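Local structure of aspartate carbamoyltransferase (Leishmania major, 7K46) at residues L182-F187 against R217-Q222; G161-L166 against A188-Y193; T175-L180 against L200-E205. The protein probably catalyses the transfer of a carbamoyl group from carbamoyl phosphate to aspartate, an early step of pyrimidine biosynthesis. All coordinates share one frame; numbering follows the deposited sequence. Where two conformers were deposited one is given.

Interaction 1: residues L182-F187 against R217-Q222; sequences LLAHNF and RGIAIQ
R217 reaches H185 O with CG anti to its carbonyl carbon (chi1 -68°) and its chain extended from CG to NE. The turn about CD-NE (chi4 -81°) swings CZ aside. The guanidinium lies against the backbone of H185-F187. NH2 donates to H185 O at 3.0 Å. The donor stands above the plane of that carbonyl, and the N-H...O angle is 153°. F187 N lies over the centre of one guanidinium face, 3.7 Å above its plane. CD of R217 rests 3.3 Å from F187 O.

H185 O belongs to the last turn of helix 174-186, and F187 is the first residue to leave helical angles. In this Rossmann-like domain R217 is the last residue of the next helix, 204-217, so the arginine ties one helix end to another. A positive charge here would suit the negative end of a helix dipole. Two waters extend the grip: water 1 joins H185 O to R217 NE, and water 2 joins N186 O to R217 NH2. N186 O is also bonded by R23 of helix 23-41.

The apolar part is small. I219 CD1 lies 4.0 Å from A184 CA and 4.3 Å from A184 CB. N186 ND2 turns back to L182 O at 3.0 Å, within its own helix.

Interaction 2: residues G161-L166 against A188-Y193; sequences GIAIAL and ALRKVY
I164 and V192 lie side by side on one face of the sheet and point the same way. Their CG2 methyls meet at 4.0 Å. L166 slants across V192 on this face, with CD1 near V192 CG1. I162 and L189 also run side by side, and I162 CG1 comes 3.8 Å from L189 CD2. Helix 174-186 covers this face: L180 packs on both L166 and V192, and L183 packs on L189.

The face of A163, A165, K191 and Y193 is built differently. A165 CB and Y193 CB touch at 3.9 Å, while A163 CB sits at the edge of the Y193 ring. The R190 chain bends at chi3 (63°), and its guanidinium turns one face to A163 CB, with NH2 3.3 Å from that methyl. R190 NH1 forms a salt bridge with D234. The K191 chain is extended, and its CG lies 4.0 Å above one face of the Y193 ring, offset toward the rim. Its NZ reaches Y193 OH at 3.0 Å and also bonds Q222. Y193 OH is in turn bonded to D234, so the amine and the hydroxyl are both held in a polar network.

Between the faces the backbones pair in parallel, their directions 20° apart. I164 N bonds K191 O, Y193 N bonds I164 O at 2.8 Å, and L166 N bonds Y193 O. I162 O takes R190 N and, weakly, K191 N. Before the strands begin, G161 N bonds A188 O at 2.7 Å.

Strand 163-167, helix 174-186 and strand 191-195 form a beta-alpha-beta unit, the building block of the Rossmann-like aspartate-binding domain of carbamoyltransferases.

Interaction 3: residues T175-L180 against L200-E205; sequences TVHSLL and LEMPAE
H177 and M202 make the sulfur-aromatic part of this contact. The two side chains slide past each other in opposite directions. M202 SD lies 4.1 Å from the centroid of the H177 ring, 46° off the ring normal, an oblique approach. The closest ring atom is H177 CD2, 3.4 Å from the sulfur. M202 is bent at chi2 and chi3 (69° and 68°), which folds SD and then CE back from an extended course.

Van der Waals contact with the proline comes next. H177 and P203 reach toward each other tip to tip. CD of P203 lies 3.4 Å from H177 NE2, and CG lies 3.6 Å from H177 CE1. NE2 has its polar partner outside the two segments, in L170 O. That bond would limit rotation of the imidazole, with NE2 beside the proline.

P203 is the N-cap residue of helix 204-217, and H177 belongs to helix 174-186. The contact thus joins one helix of the Rossmann-like domain to the loop leading into helix 204-217, after strand 191-195. V206, in the first turns of helix 204-217, also packs on H177 and L180.

The purely apolar contacts converge on the methyl of M202. L180 CD2 approaches M202 CE at 3.9 Å, with the two side chains set aslant. V176 CG1 is a more distant neighbour, 4.4 Å from the same CE. V176 and L180 stand one turn apart on the helix, joined by the backbone bond from L180 N to V176 O. Both also pack on L166 of strand 163-167, while M202 packs on L194 of strand 191-195.

Overall arrangement
All three contacts lie within the aspartate/ornithine-binding domain. Interactions 1 and 2 both reach its five-stranded parallel sheet, and interaction 3 lies between helix 174-186 and the start of helix 204-217. Along the chain their segments alternate: 161-166, 175-180, 182-187, 188-193, 200-205, 217-222. Interactions 1 and 2 have centres about 7 Å apart and are joined by backbone bonds between strands 191-195 and 220-224. The centre of interaction 3 lies about 13 Å from that of interaction 1 and 14 Å from that of interaction 2. It shares helix 174-186 with interaction 1, while L166 and V192 of interaction 2 pack on this helix. Strand pairing and helix packing thus knit successive beta-alpha units into one layered domain.

Interaction 1: residues L182-F187 against R217-Q222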
# COMPACT_ATOMS: atom_id res chain seq x y z
N LEU A 182 7.06 -30.76 -13.59
CA LEU A 182 5.88 -30.98 -12.77
C LEU A 182 4.81 -31.76 -13.53
O LEU A 182 4.19 -32.68 -12.99
CB LEU A 182 5.33 -29.64 -12.28
CG LEU A 182 4.23 -29.73 -11.23
CD1 LEU A 182 4.82 -30.24 -9.94
CD2 LEU A 182 3.59 -28.37 -11.03
N LEU A 183 4.57 -31.39 -14.79
CA LEU A 183 3.53 -32.05 -15.58
C LEU A 183 3.90 -33.52 -15.82
O LEU A 183 3.06 -34.41 -15.64
CB LEU A 183 3.33 -31.32 -16.91
CG LEU A 183 2.65 -29.94 -16.87
CD1 LEU A 183 2.63 -29.26 -18.24
CD2 LEU A 183 1.24 -30.08 -16.33
N ALA A 184 5.15 -33.78 -16.22
CA ALA A 184 5.56 -35.14 -16.54
C ALA A 184 5.59 -36.02 -15.29
O ALA A 184 5.38 -37.23 -15.39
CB ALA A 184 6.94 -35.13 -17.20
N HIS A 185 5.87 -35.44 -14.13
CA HIS A 185 5.93 -36.24 -12.91
C HIS A 185 4.55 -36.63 -12.41
O HIS A 185 4.40 -37.70 -11.81
CB HIS A 185 6.67 -35.48 -11.80
CG HIS A 185 6.98 -36.32 -10.61
ND1 HIS A 185 7.80 -37.42 -10.67
CD2 HIS A 185 6.55 -36.24 -9.32
CE1 HIS A 185 7.89 -37.98 -9.47
NE2 HIS A 185 7.14 -37.28 -8.64
N ASN A 186 3.54 -35.78 -12.64
CA ASN A 186 2.27 -35.93 -11.94
C ASN A 186 1.09 -36.29 -12.82
O ASN A 186 0.04 -36.65 -12.28
CB ASN A 186 1.94 -34.63 -11.18
CG ASN A 186 2.86 -34.39 -10.00
OD1 ASN A 186 2.82 -35.13 -9.02
ND2 ASN A 186 3.68 -33.34 -10.09
N PHE A 187 1.22 -36.22 -14.14
CA PHE A 187 0.06 -36.38 -15.01
C PHE A 187 0.37 -37.31 -16.17
O PHE A 187 1.49 -37.34 -16.69
CB PHE A 187 -0.43 -35.03 -15.53
CG PHE A 187 -0.92 -34.11 -14.44
CD1 PHE A 187 -2.25 -34.15 -14.05
CD2 PHE A 187 -0.06 -33.23 -13.81
CE1 PHE A 187 -2.72 -33.31 -13.04
CE2 PHE A 187 -0.52 -32.39 -12.81
CZ PHE A 187 -1.85 -32.44 -12.42
N ARG A 217 5.41 -43.41 -17.89
CA ARG A 217 4.09 -42.96 -18.31
C ARG A 217 3.86 -43.06 -19.81
O ARG A 217 2.71 -42.93 -20.25
CB ARG A 217 3.86 -41.51 -17.86
CG ARG A 217 3.76 -41.34 -16.33
CD ARG A 217 3.54 -39.86 -15.96
NE ARG A 217 3.39 -39.66 -14.53
CZ ARG A 217 2.27 -39.86 -13.86
NH1 ARG A 217 1.20 -40.37 -14.45
NH2 ARG A 217 2.20 -39.54 -12.57
N GLY A 218 4.90 -43.30 -20.61
CA GLY A 218 4.71 -43.39 -22.05
C GLY A 218 4.39 -42.07 -22.71
O GLY A 218 3.65 -42.05 -23.70
N ILE A 219 4.93 -40.97 -22.20
CA ILE A 219 4.68 -39.64 -22.77
C ILE A 219 5.57 -39.44 -23.99
O ILE A 219 6.79 -39.67 -23.93
CB ILE A 219 4.95 -38.55 -21.72
CG1 ILE A 219 4.08 -38.77 -20.48
CG2 ILE A 219 4.75 -37.12 -22.33
CD1 ILE A 219 4.47 -37.89 -19.29
N ALA A 220 4.97 -39.00 -25.10
CA ALA A 220 5.74 -38.61 -26.28
C ALA A 220 6.31 -37.21 -26.10
O ALA A 220 5.62 -36.29 -25.64
CB ALA A 220 4.86 -38.66 -27.53
N ILE A 221 7.58 -37.05 -26.46
CA ILE A 221 8.25 -35.75 -26.48
C ILE A 221 8.71 -35.49 -27.91
O ILE A 221 9.37 -36.34 -28.52
CB ILE A 221 9.45 -35.71 -25.53
CG1 ILE A 221 9.03 -36.06 -24.09
CG2 ILE A 221 10.17 -34.35 -25.61
CD1 ILE A 221 8.16 -35.03 -23.40
N GLN A 222 8.37 -34.31 -28.45
CA GLN A 222 8.71 -33.96 -29.83
C GLN A 222 9.26 -32.54 -29.88
O GLN A 222 8.58 -31.61 -29.45
CB GLN A 222 7.50 -34.10 -30.75
CG GLN A 222 7.88 -33.98 -32.25
CD GLN A 222 6.69 -34.18 -33.17
OE1 GLN A 222 5.82 -35.01 -32.90
NE2 GLN A 222 6.64 -33.41 -34.25
O HOH W 1 5.95 -40.26 -12.53
O HOH W 2 0.17 -39.22 -10.54

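Interaction 2: residues G161-L166 against A188-Y193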
# COMPACT_ATOMS: atom_id res chain seq x y z
N GLY A 161 -3.97 -36.92 -20.13
CA GLY A 161 -4.35 -37.19 -21.49
C GLY A 161 -4.04 -36.11 -22.51
O GLY A 161 -4.23 -36.35 -23.71
N ILE A 162 -3.53 -34.94 -22.10
CA ILE A 162 -3.43 -33.82 -23.03
C ILE A 162 -2.16 -33.92 -23.87
O ILE A 162 -1.15 -34.51 -23.47
CB ILE A 162 -3.47 -32.46 -22.30
CG1 ILE A 162 -2.23 -32.26 -21.42
CG2 ILE A 162 -4.78 -32.28 -21.52
CD1 ILE A 162 -2.11 -30.84 -20.85
N ALA A 163 -2.23 -33.29 -25.04
CA ALA A 163 -1.05 -32.87 -25.79
C ALA A 163 -0.88 -31.37 -25.61
O ALA A 163 -1.83 -30.61 -25.83
CB ALA A 163 -1.19 -33.21 -27.27
N ILE A 164 0.31 -30.95 -25.22
CA ILE A 164 0.59 -29.55 -24.91
C ILE A 164 1.85 -29.14 -25.64
O ILE A 164 2.82 -29.90 -25.71
CB ILE A 164 0.73 -29.32 -23.39
CG1 ILE A 164 1.12 -27.87 -23.08
CG2 ILE A 164 1.73 -30.29 -22.78
CD1 ILE A 164 1.03 -27.51 -21.60
N ALA A 165 1.84 -27.93 -26.21
CA ALA A 165 3.02 -27.35 -26.83
C ALA A 165 3.56 -26.26 -25.91
O ALA A 165 2.81 -25.38 -25.48
CB ALA A 165 2.71 -26.76 -28.21
N LEU A 166 4.85 -26.36 -25.56
CA LEU A 166 5.55 -25.32 -24.83
C LEU A 166 6.35 -24.54 -25.86
O LEU A 166 7.16 -25.13 -26.59
CB LEU A 166 6.45 -25.90 -23.73
CG LEU A 166 5.77 -26.89 -22.78
CD1 LEU A 166 6.78 -27.57 -21.86
CD2 LEU A 166 4.65 -26.22 -21.95
N ALA A 188 -0.65 -38.05 -16.58
CA ALA A 188 -0.55 -38.99 -17.70
C ALA A 188 -0.72 -38.24 -19.02
O ALA A 188 -1.70 -38.41 -19.75
CB ALA A 188 -1.58 -40.10 -17.55
N LEU A 189 0.27 -37.41 -19.33
CA LEU A 189 0.26 -36.65 -20.57
C LEU A 189 0.30 -37.59 -21.77
O LEU A 189 0.89 -38.67 -21.71
CB LEU A 189 1.46 -35.71 -20.64
CG LEU A 189 1.66 -34.78 -19.44
CD1 LEU A 189 2.91 -33.95 -19.71
CD2 LEU A 189 0.45 -33.90 -19.25
N ARG A 190 -0.34 -37.17 -22.86
CA ARG A 190 -0.15 -37.89 -24.11
C ARG A 190 1.12 -37.44 -24.81
O ARG A 190 1.93 -38.27 -25.24
CB ARG A 190 -1.37 -37.69 -25.03
CG ARG A 190 -1.18 -38.30 -26.42
CD ARG A 190 -2.49 -38.44 -27.18
NE ARG A 190 -3.12 -37.15 -27.45
CZ ARG A 190 -2.77 -36.34 -28.45
NH1 ARG A 190 -1.77 -36.64 -29.26
NH2 ARG A 190 -3.45 -35.21 -28.63
N LYS A 191 1.34 -36.13 -24.92
CA LYS A 191 2.44 -35.66 -25.75
C LYS A 191 2.81 -34.24 -25.35
O LYS A 191 1.94 -33.44 -25.02
CB LYS A 191 2.04 -35.70 -27.23
CG LYS A 191 3.17 -35.39 -28.21
CD LYS A 191 2.75 -35.83 -29.60
CE LYS A 191 3.93 -35.84 -30.57
NZ LYS A 191 3.48 -36.18 -31.96
N VAL A 192 4.11 -33.94 -25.38
CA VAL A 192 4.62 -32.58 -25.20
C VAL A 192 5.38 -32.19 -26.46
O VAL A 192 6.36 -32.85 -26.83
CB VAL A 192 5.54 -32.45 -23.97
CG1 VAL A 192 6.11 -31.02 -23.88
CG2 VAL A 192 4.81 -32.82 -22.67
N TYR A 193 4.93 -31.13 -27.11
CA TYR A 193 5.68 -30.50 -28.19
C TYR A 193 6.55 -29.41 -27.60
O TYR A 193 6.06 -28.57 -26.84
CB TYR A 193 4.73 -29.91 -29.24
CG TYR A 193 3.93 -30.92 -30.02
CD1 TYR A 193 4.46 -31.53 -31.16
CD2 TYR A 193 2.64 -31.28 -29.63
CE1 TYR A 193 3.74 -32.47 -31.88
CE2 TYR A 193 1.90 -32.22 -30.36
CZ TYR A 193 2.46 -32.81 -31.48
OH TYR A 193 1.74 -33.74 -32.21

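Interaction 3: residues T175-L180 against L200-E205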
# COMPACT_ATOMS: atom_id res chain seq x y z
N THR A 175 11.47 -21.24 -15.81
CA THR A 175 10.17 -21.49 -15.21
C THR A 175 9.40 -22.55 -16.00
O THR A 175 8.70 -23.39 -15.42
CB THR A 175 9.38 -20.18 -15.11
OG1 THR A 175 10.12 -19.26 -14.29
CG2 THR A 175 8.02 -20.42 -14.48
N VAL A 176 9.56 -22.54 -17.33
CA VAL A 176 8.96 -23.58 -18.16
C VAL A 176 9.64 -24.93 -17.96
O VAL A 176 8.98 -25.98 -18.06
CB VAL A 176 8.98 -23.14 -19.64
CG1 VAL A 176 8.40 -24.23 -20.53
CG2 VAL A 176 8.17 -21.87 -19.81
N HIS A 177 10.95 -24.95 -17.69
CA HIS A 177 11.59 -26.20 -17.29
C HIS A 177 10.86 -26.84 -16.12
O HIS A 177 10.57 -28.04 -16.11
CB HIS A 177 13.05 -25.99 -16.87
CG HIS A 177 13.91 -25.36 -17.91
ND1 HIS A 177 15.23 -25.02 -17.67
CD2 HIS A 177 13.67 -24.99 -19.20
CE1 HIS A 177 15.75 -24.47 -18.75
NE2 HIS A 177 14.82 -24.44 -19.69
N SER A 178 10.57 -26.02 -15.09
CA SER A 178 9.88 -26.51 -13.90
C SER A 178 8.47 -26.99 -14.24
O SER A 178 8.00 -28.00 -13.71
CB SER A 178 9.84 -25.41 -12.84
OG SER A 178 9.20 -25.84 -11.66
N LEU A 179 7.77 -26.25 -15.10
CA LEU A 179 6.42 -26.66 -15.49
C LEU A 179 6.44 -28.02 -16.18
O LEU A 179 5.62 -28.89 -15.87
CB LEU A 179 5.78 -25.60 -16.40
CG LEU A 179 4.35 -25.94 -16.86
CD1 LEU A 179 3.37 -26.00 -15.68
CD2 LEU A 179 3.86 -24.97 -17.93
N LEU A 180 7.39 -28.23 -17.09
CA LEU A 180 7.49 -29.53 -17.75
C LEU A 180 7.78 -30.64 -16.74
O LEU A 180 7.15 -31.70 -16.78
CB LEU A 180 8.58 -29.48 -18.82
CG LEU A 180 8.90 -30.82 -19.48
CD1 LEU A 180 7.64 -31.37 -20.15
CD2 LEU A 180 10.05 -30.68 -20.48
N LEU A 200 17.68 -22.49 -29.18
CA LEU A 200 16.99 -22.18 -27.94
C LEU A 200 16.19 -23.38 -27.43
O LEU A 200 15.16 -23.23 -26.78
CB LEU A 200 16.08 -20.97 -28.12
CG LEU A 200 16.75 -19.64 -28.50
CD1 LEU A 200 15.72 -18.51 -28.54
CD2 LEU A 200 17.89 -19.31 -27.54
N GLU A 201 16.66 -24.59 -27.74
CA GLU A 201 15.95 -25.80 -27.37
C GLU A 201 15.95 -25.99 -25.86
O GLU A 201 16.81 -25.47 -25.13
CB GLU A 201 16.58 -27.03 -28.03
CG GLU A 201 16.43 -27.11 -29.54
CD GLU A 201 17.37 -26.18 -30.28
OE1 GLU A 201 18.35 -25.71 -29.67
OE2 GLU A 201 17.13 -25.91 -31.48
N MET A 202 14.96 -26.74 -25.39
CA MET A 202 14.95 -27.24 -24.03
C MET A 202 16.28 -27.93 -23.71
O MET A 202 16.74 -28.76 -24.51
CB MET A 202 13.78 -28.22 -23.87
CG MET A 202 13.62 -28.83 -22.49
SD MET A 202 13.08 -27.62 -21.27
CE MET A 202 11.41 -27.24 -21.81
N PRO A 203 16.93 -27.60 -22.60
CA PRO A 203 18.25 -28.18 -22.32
C PRO A 203 18.20 -29.69 -22.13
O PRO A 203 17.24 -30.25 -21.61
CB PRO A 203 18.68 -27.47 -21.03
CG PRO A 203 17.91 -26.17 -21.04
CD PRO A 203 16.57 -26.55 -21.63
N ALA A 204 19.28 -30.34 -22.57
CA ALA A 204 19.37 -31.80 -22.44
C ALA A 204 19.23 -32.25 -21.00
O ALA A 204 18.69 -33.33 -20.73
CB ALA A 204 20.68 -32.29 -23.03
N GLU A 205 19.72 -31.44 -20.05
CA GLU A 205 19.63 -31.82 -18.64
C GLU A 205 18.18 -31.92 -18.18
O GLU A 205 17.88 -32.72 -17.28
CB GLU A 205 20.40 -30.80 -17.78
CG GLU A 205 20.46 -31.18 -16.30
CD GLU A 205 21.09 -30.09 -15.43
OE1 GLU A 205 20.98 -28.89 -15.78
OE2 GLU A 205 21.70 -30.45 -14.40